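PDB 2B7U: charybdin from Charybdis maritima, which belongs to the ribosome-inactivating proteins, plant proteins built on a conserved mixed alpha-helical and beta-sheet fold. Local coordinates for residues K200-F205 with L240-Q245; M208-N213 with P247-P252; A214-K219 with P252-G257. All coordinates share one frame; numbering follows the deposited sequence. Where two conformers were deposited one is given.

Contact 1 of 3, residues K200-F205 with L240-Q245; sequences KNWVRF and LGIVEQ
Trp-202, in the first turn of helix 202-214, lays its indole against the irregular segment 240-245, and three of that segment's residues meet separate parts of the ring system. CG stands anti to the backbone N (chi1 -176°), and the five-membered ring turns its N-H to Ile-242: NE1 donates to Ile-242 O at 2.9 Å. The bond is nearly straight, 164° at the hydrogen, and the oxygen lies at the ring edge almost in the indole plane. At the far end of the ring, Glu-244 crosses at about a right angle. Its CB sits 3.8 Å from the centroid of the Trp-202 six-membered ring, over the face but displaced toward the rim, a CH-pi contact whose closest atom pair is Glu-244 CB to Trp-202 CH2 at 3.5 Å. Leu-240 comes in obliquely at the pyrrole end, its CD2 3.9 Å from Trp-202 CD1. Trp-202, Leu-240 and Ile-242 are all buried; Arg-170 adds a cation-pi contact to the same indole, and Phe-171 meets it with the ring planes steeply inclined.

The outer side is looser and wet. Beyond CB the Glu-244 chain runs extended to Val-203, an exposed residue, where OE1 approaches the methyl CG1 at 3.5 Å. One water donates both to Glu-244 OE1 and, at 2.7 Å, to Val-203 O, so the carboxylate reaches the helix backbone through solvent. The chemistry implies a graded seam: the indole N-H is satisfied by a backbone carbonyl, which restrains the ring's rotation, the aliphatic stem of Glu-244 serves as an apolar lid on the ring, and OE1 of the carboxylate meets water, which would probably ease the cost of placing a charge beside the ring.

Contact 2 of 3, residues M208-N213 with P247-P252; sequences MILKSN and PDTRSP
Lys-211 and Thr-249 mark the closest backbone approach, their CA atoms 5.2 Å apart, where the later part of helix 202-214 meets a short 3-10 segment, 247-250, in the C-terminal tail of this ribosome-inactivating protein fold. The 3-10 assignment is supported by the bond from Arg-250 N to Pro-247 O.

Lys-211 carries the polar half of the contact. Its CG is anti to the backbone N and the chain then bends at chi2 (75°), after which it runs extended past the tail, with CD 4.1 Å from Thr-249 CA. At its end, NZ donates to Asp-248 O at 2.9 Å. The same carbonyl also accepts from Ser-251 N, and the two donors come from opposite faces of its plane, so one oxygen both closes a turn of the tail and receives the lysine. The charged ends do not pair: Lys-211 NZ and Asp-248 OD1 are 6.9 Å apart, so the ammonium is held by a backbone oxygen and by water.

The apolar part is more buried. Leu-210 points its CB toward the tail and meets the methyl CG2 of Thr-249 at 3.8 Å. The threonine hydroxyl has a different task, bonding to His-246 O, while the Thr-249 side chain also touches Phe-207, one helical turn before Lys-211. Tyr-218 also packs against Lys-211.

Two waters join the carbonyl as hydrogen-bond acceptors of the ammonium and spread its grip along the tail. One accepts from Lys-211 NZ and donates to both Thr-249 O and Ser-251 O; the second accepts from Lys-211 NZ at 2.9 Å and donates to Pro-252 O at 2.8 Å.

Contact 3 of 3, residues A214-K219 with P252-G257; sequences ADPCYK and PPCAAG
Cys-217 and Cys-254 are joined by a disulfide that ties the type I beta turn 215-218, which follows helix 202-214, to the C-terminal tail. The SG atoms lie 2.0 Å apart with a chi3 of 93°, close to the relaxed right angle of such bridges. Both SG atoms stand anti to their carbonyl carbons (chi1 -64° in each), and the positive chi3 makes the bridge right-handed.

Beside the bridge, the ring of Pro-253 is the main bump. It fits the hollow formed by the end of the helix and the start of the turn: its CG rests 3.4 Å from Ala-214 O, while its CB faces both Asp-215 OD1, at 3.5 Å, and Pro-216 CD, at 3.9 Å. The Asp-215 side chain and the proline ring lie alongside, running in opposite senses, and Pro-216 CD also touches Cys-254 SG, so the turn lies against both the ring and the sulfur.

Asp-215, the buried residue of this contact, fixes both sides of it. OD1 accepts from Cys-217 N two residues on, an Asx turn, and from Cys-254 N across the contact at 2.9 Å. The two N-H groups reach it from opposite faces of the carboxylate, each well out of its plane, so a single oxygen holds the backbones of both disulfide partners. The other oxygen is used as well: a water donates to Asp-215 OD2 at 2.6 Å and accepts from Ala-255 N.

In the fold
All three contacts fasten the chain after helix 233-237 to helix 202-214 or the turn that follows it, in the same order along both stretches of chain. Contact 1 is buried, contact 2 partly buried and contact 3 on the surface, about 10, 21 and 29 Å from the chain centre, measured between centres. The chemistry changes accordingly, from an indole packed and hydrogen-bonded in the interior, through a lysine bound to a carbonyl and water, to a covalent bridge. Neighbours interlock: Leu-210 packs on Val-243 and Gln-245, Tyr-218 lies against Met-208 and Ser-212, and Pro-252 belongs to both outer contacts. Contacts 1 and 3 do not touch, so contact 2 connects them.

Contact 1 of 3, residues K200-F205 with L240-Q245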
loop_
_atom_site.group_PDB
_atom_site.type_symbol
_atom_site.label_atom_id
_atom_site.label_comp_id
_atom_site.label_asym_id
_atom_site.label_seq_id
_atom_site.Cartn_x
_atom_site.Cartn_y
_atom_site.Cartn_z
ATOM N N LYS A 200 1.946 -5.058 9.585
ATOM C CA LYS A 200 1.316 -6.371 9.740
ATOM C C LYS A 200 -0.073 -6.310 10.347
ATOM O O LYS A 200 -0.803 -7.310 10.273
ATOM C CB LYS A 200 2.234 -7.314 10.518
ATOM C CG LYS A 200 3.479 -7.870 9.773
ATOM C CD LYS A 200 3.864 -7.193 8.470
ATOM C CE LYS A 200 3.082 -7.727 7.272
ATOM N NZ LYS A 200 2.754 -6.655 6.253
ATOM N N ASN A 201 -0.428 -5.159 10.922
ATOM C CA ASN A 201 -1.677 -5.018 11.702
ATOM C C ASN A 201 -2.694 -4.078 11.044
ATOM O O ASN A 201 -3.708 -3.745 11.655
ATOM C CB ASN A 201 -1.354 -4.491 13.091
ATOM C CG ASN A 201 -0.674 -5.534 13.957
ATOM O OD1 ASN A 201 0.298 -5.240 14.683
ATOM N ND2 ASN A 201 -1.161 -6.756 13.886
ATOM N N TRP A 202 -2.409 -3.575 9.848
ATOM C CA TRP A 202 -3.338 -2.617 9.209
ATOM C C TRP A 202 -4.753 -3.164 9.090
ATOM O O TRP A 202 -5.704 -2.458 9.358
ATOM C CB TRP A 202 -2.861 -2.191 7.821
ATOM C CG TRP A 202 -3.711 -1.134 7.153
ATOM C CD1 TRP A 202 -3.898 0.142 7.568
ATOM C CD2 TRP A 202 -4.483 -1.299 5.968
ATOM N NE1 TRP A 202 -4.738 0.809 6.689
ATOM C CE2 TRP A 202 -5.085 -0.055 5.689
ATOM C CE3 TRP A 202 -4.680 -2.365 5.079
ATOM C CZ2 TRP A 202 -5.882 0.154 4.555
ATOM C CZ3 TRP A 202 -5.472 -2.156 3.947
ATOM C CH2 TRP A 202 -6.048 -0.902 3.702
ATOM N N VAL A 203 -4.868 -4.413 8.680
ATOM C CA VAL A 203 -6.178 -5.018 8.463
ATOM C C VAL A 203 -6.889 -5.128 9.814
ATOM O O VAL A 203 -8.065 -4.749 9.960
ATOM C CB VAL A 203 -6.036 -6.401 7.770
ATOM C CG1 VAL A 203 -7.336 -7.105 7.774
ATOM C CG2 VAL A 203 -5.497 -6.210 6.375
ATOM N N ARG A 204 -6.186 -5.659 10.813
ATOM C CA ARG A 204 -6.753 -5.822 12.165
ATOM C C ARG A 204 -7.105 -4.468 12.809
ATOM O O ARG A 204 -8.183 -4.295 13.389
ATOM C CB ARG A 204 -5.759 -6.541 13.057
ATOM C CG ARG A 204 -5.674 -8.021 12.917
ATOM C CD ARG A 204 -5.287 -8.617 14.299
ATOM N NE ARG A 204 -4.123 -7.920 14.839
ATOM C CZ ARG A 204 -3.992 -7.402 16.065
ATOM N NH1 ARG A 204 -4.927 -7.512 17.003
ATOM N NH2 ARG A 204 -2.869 -6.781 16.377
ATOM N N PHE A 205 -6.197 -3.496 12.736
ATOM C CA PHE A 205 -6.460 -2.168 13.292
ATOM C C PHE A 205 -7.636 -1.486 12.591
ATOM O O PHE A 205 -8.470 -0.835 13.253
ATOM C CB PHE A 205 -5.219 -1.272 13.134
ATOM C CG PHE A 205 -4.042 -1.625 14.022
ATOM C CD1 PHE A 205 -2.803 -1.014 13.791
ATOM C CD2 PHE A 205 -4.150 -2.500 15.076
ATOM C CE1 PHE A 205 -1.714 -1.281 14.621
ATOM C CE2 PHE A 205 -3.043 -2.767 15.905
ATOM C CZ PHE A 205 -1.851 -2.146 15.664
ATOM N N LEU A 240 -3.302 5.816 11.565
ATOM C CA LEU A 240 -3.674 5.430 10.210
ATOM C C LEU A 240 -3.899 6.623 9.300
ATOM O O LEU A 240 -4.494 7.618 9.675
ATOM C CB LEU A 240 -4.944 4.565 10.190
ATOM C CG LEU A 240 -4.705 3.082 10.477
ATOM C CD1 LEU A 240 -4.231 2.836 11.893
ATOM C CD2 LEU A 240 -5.907 2.185 10.167
ATOM N N GLY A 241 -3.364 6.535 8.110
ATOM C CA GLY A 241 -3.632 7.483 7.056
ATOM C C GLY A 241 -4.907 7.237 6.286
ATOM O O GLY A 241 -5.488 8.151 5.683
ATOM N N ILE A 242 -5.309 5.968 6.238
ATOM C CA ILE A 242 -6.517 5.527 5.554
ATOM C C ILE A 242 -6.904 4.171 6.164
ATOM O O ILE A 242 -6.043 3.434 6.650
ATOM C CB ILE A 242 -6.321 5.527 3.990
ATOM C CG1 ILE A 242 -7.677 5.409 3.272
ATOM C CG2 ILE A 242 -5.358 4.445 3.573
ATOM C CD1 ILE A 242 -7.650 5.991 1.902
ATOM N N VAL A 243 -8.195 3.887 6.184
ATOM C CA VAL A 243 -8.764 2.746 6.900
ATOM C C VAL A 243 -9.405 1.729 5.959
ATOM O O VAL A 243 -10.223 2.113 5.134
ATOM C CB VAL A 243 -9.826 3.244 7.912
ATOM C CG1 VAL A 243 -10.359 2.096 8.701
ATOM C CG2 VAL A 243 -9.237 4.344 8.816
ATOM N N GLU A 244 -9.063 0.442 6.083
ATOM C CA GLU A 244 -9.723 -0.595 5.300
ATOM C C GLU A 244 -11.146 -0.817 5.798
ATOM O O GLU A 244 -11.393 -0.659 6.980
ATOM C CB GLU A 244 -8.945 -1.910 5.435
ATOM C CG GLU A 244 -9.268 -2.862 4.350
ATOM C CD GLU A 244 -8.640 -4.204 4.516
ATOM O OE1 GLU A 244 -8.758 -4.786 5.595
ATOM O OE2 GLU A 244 -8.063 -4.716 3.517
ATOM N N GLN A 245 -12.070 -1.211 4.919
ATOM C CA GLN A 245 -13.484 -1.405 5.305
ATOM C C GLN A 245 -13.945 -2.822 4.993
ATOM O O GLN A 245 -14.465 -3.088 3.923
ATOM C CB GLN A 245 -14.384 -0.390 4.587
ATOM C CG GLN A 245 -15.801 -0.426 5.121
ATOM C CD GLN A 245 -16.746 0.567 4.483
ATOM O OE1 GLN A 245 -17.845 0.757 5.017
ATOM N NE2 GLN A 245 -16.344 1.214 3.366
HETATM O O HOH W 1 -10.073 -4.758 8.090
#

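Contact 2 of 3, residues M208-N213 with P247-P252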
loop_
_atom_site.group_PDB
_atom_site.type_symbol
_atom_site.label_atom_id
_atom_site.label_comp_id
_atom_site.label_asym_id
_atom_site.label_seq_id
_atom_site.Cartn_x
_atom_site.Cartn_y
_atom_site.Cartn_z
ATOM N N MET A 208 -10.743 -3.058 14.026
ATOM C CA MET A 208 -11.018 -2.601 15.401
ATOM C C MET A 208 -11.627 -1.199 15.439
ATOM O O MET A 208 -12.526 -0.890 16.246
ATOM C CB MET A 208 -9.744 -2.571 16.263
ATOM C CG MET A 208 -9.123 -3.882 16.494
ATOM S SD MET A 208 -7.530 -3.653 17.337
ATOM C CE MET A 208 -6.904 -5.283 17.113
ATOM N N ILE A 209 -11.092 -0.318 14.608
ATOM C CA ILE A 209 -11.529 1.093 14.551
ATOM C C ILE A 209 -12.955 1.191 14.016
ATOM O O ILE A 209 -13.808 1.823 14.653
ATOM C CB ILE A 209 -10.566 1.918 13.705
ATOM C CG1 ILE A 209 -9.220 2.034 14.448
ATOM C CG2 ILE A 209 -11.129 3.312 13.406
ATOM C CD1 ILE A 209 -8.106 2.401 13.534
ATOM N N LEU A 210 -13.249 0.550 12.889
ATOM C CA LEU A 210 -14.594 0.649 12.329
ATOM C C LEU A 210 -15.612 -0.122 13.172
ATOM O O LEU A 210 -16.744 0.311 13.314
ATOM C CB LEU A 210 -14.627 0.158 10.896
ATOM C CG LEU A 210 -13.847 1.015 9.921
ATOM C CD1 LEU A 210 -14.108 0.537 8.515
ATOM C CD2 LEU A 210 -14.216 2.494 10.055
ATOM N N LYS A 211 -15.219 -1.260 13.734
ATOM C CA LYS A 211 -16.165 -2.002 14.576
ATOM C C LYS A 211 -16.446 -1.202 15.844
ATOM O O LYS A 211 -17.604 -1.187 16.334
ATOM C CB LYS A 211 -15.678 -3.444 14.845
ATOM C CG LYS A 211 -16.806 -4.383 15.227
ATOM C CD LYS A 211 -17.669 -4.798 14.078
ATOM C CE LYS A 211 -18.745 -5.769 14.548
ATOM N NZ LYS A 211 -19.649 -6.162 13.456
ATOM N N SER A 212 -15.441 -0.521 16.404
ATOM C CA SER A 212 -15.651 0.348 17.561
ATOM C C SER A 212 -16.654 1.463 17.238
ATOM O O SER A 212 -17.522 1.779 18.066
ATOM C CB SER A 212 -14.345 0.962 18.051
ATOM O OG SER A 212 -13.564 -0.037 18.676
ATOM N N ASN A 213 -16.555 2.052 16.053
ATOM C CA ASN A 213 -17.450 3.145 15.657
ATOM C C ASN A 213 -18.876 2.663 15.431
ATOM O O ASN A 213 -19.821 3.399 15.675
ATOM C CB ASN A 213 -16.908 3.825 14.397
ATOM C CG ASN A 213 -17.589 5.169 14.077
ATOM O OD1 ASN A 213 -17.539 6.097 14.860
ATOM N ND2 ASN A 213 -18.144 5.278 12.885
ATOM N N PRO A 247 -16.450 -5.970 5.130
ATOM C CA PRO A 247 -17.916 -6.110 5.238
ATOM C C PRO A 247 -18.464 -6.469 6.619
ATOM O O PRO A 247 -19.583 -6.092 6.947
ATOM C CB PRO A 247 -18.239 -7.238 4.256
ATOM C CG PRO A 247 -17.172 -7.160 3.262
ATOM C CD PRO A 247 -15.923 -6.743 3.988
ATOM N N ASP A 248 -17.715 -7.230 7.405
ATOM C CA ASP A 248 -18.126 -7.537 8.783
ATOM C C ASP A 248 -18.365 -6.286 9.630
ATOM O O ASP A 248 -19.107 -6.340 10.602
ATOM C CB ASP A 248 -17.108 -8.416 9.500
ATOM C CG ASP A 248 -17.043 -9.854 8.955
ATOM O OD1 ASP A 248 -16.160 -10.599 9.451
ATOM O OD2 ASP A 248 -17.843 -10.244 8.071
ATOM N N THR A 249 -17.760 -5.157 9.271
ATOM C CA THR A 249 -17.960 -3.918 10.034
ATOM C C THR A 249 -19.367 -3.342 9.857
ATOM O O THR A 249 -19.789 -2.461 10.660
ATOM C CB THR A 249 -16.897 -2.860 9.681
ATOM O OG1 THR A 249 -17.033 -2.498 8.306
ATOM C CG2 THR A 249 -15.496 -3.381 9.949
ATOM N N ARG A 250 -20.087 -3.839 8.849
ATOM C CA ARG A 250 -21.443 -3.382 8.515
ATOM C C ARG A 250 -22.483 -4.412 8.955
ATOM O O ARG A 250 -23.686 -4.206 8.709
ATOM C CB ARG A 250 -21.575 -3.151 7.010
ATOM C CG ARG A 250 -20.303 -2.734 6.324
ATOM C CD ARG A 250 -20.329 -1.335 5.849
ATOM N NE ARG A 250 -21.322 -1.187 4.808
ATOM C CZ ARG A 250 -21.369 -0.207 3.910
ATOM N NH1 ARG A 250 -20.458 0.741 3.857
ATOM N NH2 ARG A 250 -22.359 -0.198 3.042
ATOM N N SER A 251 -22.047 -5.530 9.539
ATOM C CA SER A 251 -22.990 -6.520 10.094
ATOM C C SER A 251 -23.804 -5.826 11.195
ATOM O O SER A 251 -23.343 -4.876 11.832
ATOM C CB SER A 251 -22.280 -7.768 10.665
ATOM O OG SER A 251 -21.836 -8.701 9.656
ATOM N N PRO A 252 -25.032 -6.287 11.421
ATOM C CA PRO A 252 -25.758 -5.671 12.513
ATOM C C PRO A 252 -24.989 -5.757 13.835
ATOM O O PRO A 252 -24.405 -6.792 14.149
ATOM C CB PRO A 252 -27.049 -6.485 12.596
ATOM C CG PRO A 252 -27.134 -7.253 11.375
ATOM C CD PRO A 252 -25.816 -7.314 10.713
HETATM O O HOH W 2 -20.926 -3.778 12.921
HETATM O O HOH W 3 -21.835 -7.657 14.672
#

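Contact 3 of 3, residues A214-K219 with P252-G257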
loop_
_atom_site.group_PDB
_atom_site.type_symbol
_atom_site.label_atom_id
_atom_site.label_comp_id
_atom_site.label_asym_id
_atom_site.label_seq_id
_atom_site.Cartn_x
_atom_site.Cartn_y
_atom_site.Cartn_z
ATOM N N ALA A 214 -19.000 1.420 14.976
ATOM C CA ALA A 214 -20.306 0.879 14.547
ATOM C C ALA A 214 -21.070 0.182 15.619
ATOM O O ALA A 214 -22.304 0.200 15.590
ATOM C CB ALA A 214 -20.105 -0.120 13.435
ATOM N N ASP A 215 -20.355 -0.532 16.485
ATOM C CA ASP A 215 -20.962 -1.606 17.314
ATOM C C ASP A 215 -20.740 -1.312 18.791
ATOM O O ASP A 215 -19.646 -1.500 19.316
ATOM C CB ASP A 215 -20.350 -2.965 16.920
ATOM C CG ASP A 215 -20.970 -4.150 17.633
ATOM O OD1 ASP A 215 -21.804 -3.946 18.546
ATOM O OD2 ASP A 215 -20.611 -5.319 17.302
ATOM N N PRO A 216 -21.799 -0.856 19.507
ATOM C CA PRO A 216 -21.653 -0.513 20.895
ATOM C C PRO A 216 -21.229 -1.667 21.815
ATOM O O PRO A 216 -20.713 -1.414 22.906
ATOM C CB PRO A 216 -23.051 -0.028 21.297
ATOM C CG PRO A 216 -23.723 0.303 20.072
ATOM C CD PRO A 216 -23.165 -0.604 19.016
ATOM N N CYS A 217 -21.441 -2.903 21.354
ATOM C CA CYS A 217 -21.074 -4.093 22.096
ATOM C C CYS A 217 -19.656 -4.570 21.843
ATOM O O CYS A 217 -19.193 -5.488 22.521
ATOM C CB CYS A 217 -22.052 -5.214 21.780
ATOM S SG CYS A 217 -23.763 -4.778 22.359
ATOM N N TYR A 218 -18.952 -3.964 20.897
ATOM C CA TYR A 218 -17.586 -4.366 20.592
ATOM C C TYR A 218 -16.670 -3.840 21.694
ATOM O O TYR A 218 -16.789 -2.699 22.126
ATOM C CB TYR A 218 -17.161 -3.817 19.234
ATOM C CG TYR A 218 -15.727 -4.154 18.889
ATOM C CD1 TYR A 218 -15.379 -5.425 18.448
ATOM C CD2 TYR A 218 -14.722 -3.208 19.048
ATOM C CE1 TYR A 218 -14.051 -5.731 18.134
ATOM C CE2 TYR A 218 -13.404 -3.501 18.754
ATOM C CZ TYR A 218 -13.077 -4.766 18.310
ATOM O OH TYR A 218 -11.745 -5.053 18.023
ATOM N N LYS A 219 -15.771 -4.680 22.166
ATOM C CA LYS A 219 -14.833 -4.258 23.204
ATOM C C LYS A 219 -13.428 -4.037 22.626
ATOM O O LYS A 219 -12.800 -4.959 22.106
ATOM C CB LYS A 219 -14.854 -5.261 24.366
ATOM C CG LYS A 219 -16.231 -5.271 25.072
ATOM C CD LYS A 219 -16.617 -3.864 25.641
ATOM C CE LYS A 219 -18.126 -3.531 25.581
ATOM N NZ LYS A 219 -18.519 -2.562 24.473
ATOM N N PRO A 252 -25.032 -6.287 11.421
ATOM C CA PRO A 252 -25.758 -5.671 12.513
ATOM C C PRO A 252 -24.989 -5.757 13.835
ATOM O O PRO A 252 -24.405 -6.792 14.149
ATOM C CB PRO A 252 -27.049 -6.485 12.596
ATOM C CG PRO A 252 -27.134 -7.253 11.375
ATOM C CD PRO A 252 -25.816 -7.314 10.713
ATOM N N PRO A 253 -24.927 -4.658 14.582
ATOM C CA PRO A 253 -24.249 -4.628 15.879
ATOM C C PRO A 253 -24.894 -5.474 16.967
ATOM O O PRO A 253 -26.039 -5.920 16.831
ATOM C CB PRO A 253 -24.299 -3.144 16.270
ATOM C CG PRO A 253 -24.461 -2.425 15.047
ATOM C CD PRO A 253 -25.318 -3.301 14.158
ATOM N N CYS A 254 -24.126 -5.683 18.033
ATOM C CA CYS A 254 -24.587 -6.388 19.230
ATOM C C CYS A 254 -25.187 -7.736 18.884
ATOM O O CYS A 254 -26.228 -8.135 19.413
ATOM C CB CYS A 254 -25.532 -5.524 20.052
ATOM S SG CYS A 254 -24.729 -4.075 20.696
ATOM N N ALA A 255 -24.474 -8.460 18.039
ATOM C CA ALA A 255 -24.870 -9.798 17.670
ATOM C C ALA A 255 -24.592 -10.685 18.873
ATOM O O ALA A 255 -23.755 -10.348 19.712
ATOM C CB ALA A 255 -24.085 -10.267 16.499
ATOM N N ALA A 256 -25.312 -11.797 18.948
ATOM C CA ALA A 256 -25.109 -12.775 20.021
ATOM C C ALA A 256 -23.641 -13.218 20.118
ATOM O O ALA A 256 -22.989 -13.474 19.079
ATOM C CB ALA A 256 -26.014 -13.968 19.800
ATOM N N GLY A 257 -23.139 -13.294 21.358
ATOM C CA GLY A 257 -21.766 -13.737 21.638
ATOM C C GLY A 257 -20.833 -12.651 22.154
ATOM O O GLY A 257 -19.907 -12.201 21.473
ATOM O OXT GLY A 257 -20.958 -12.187 23.284
HETATM O O HOH W 4 -21.648 -7.706 17.368
#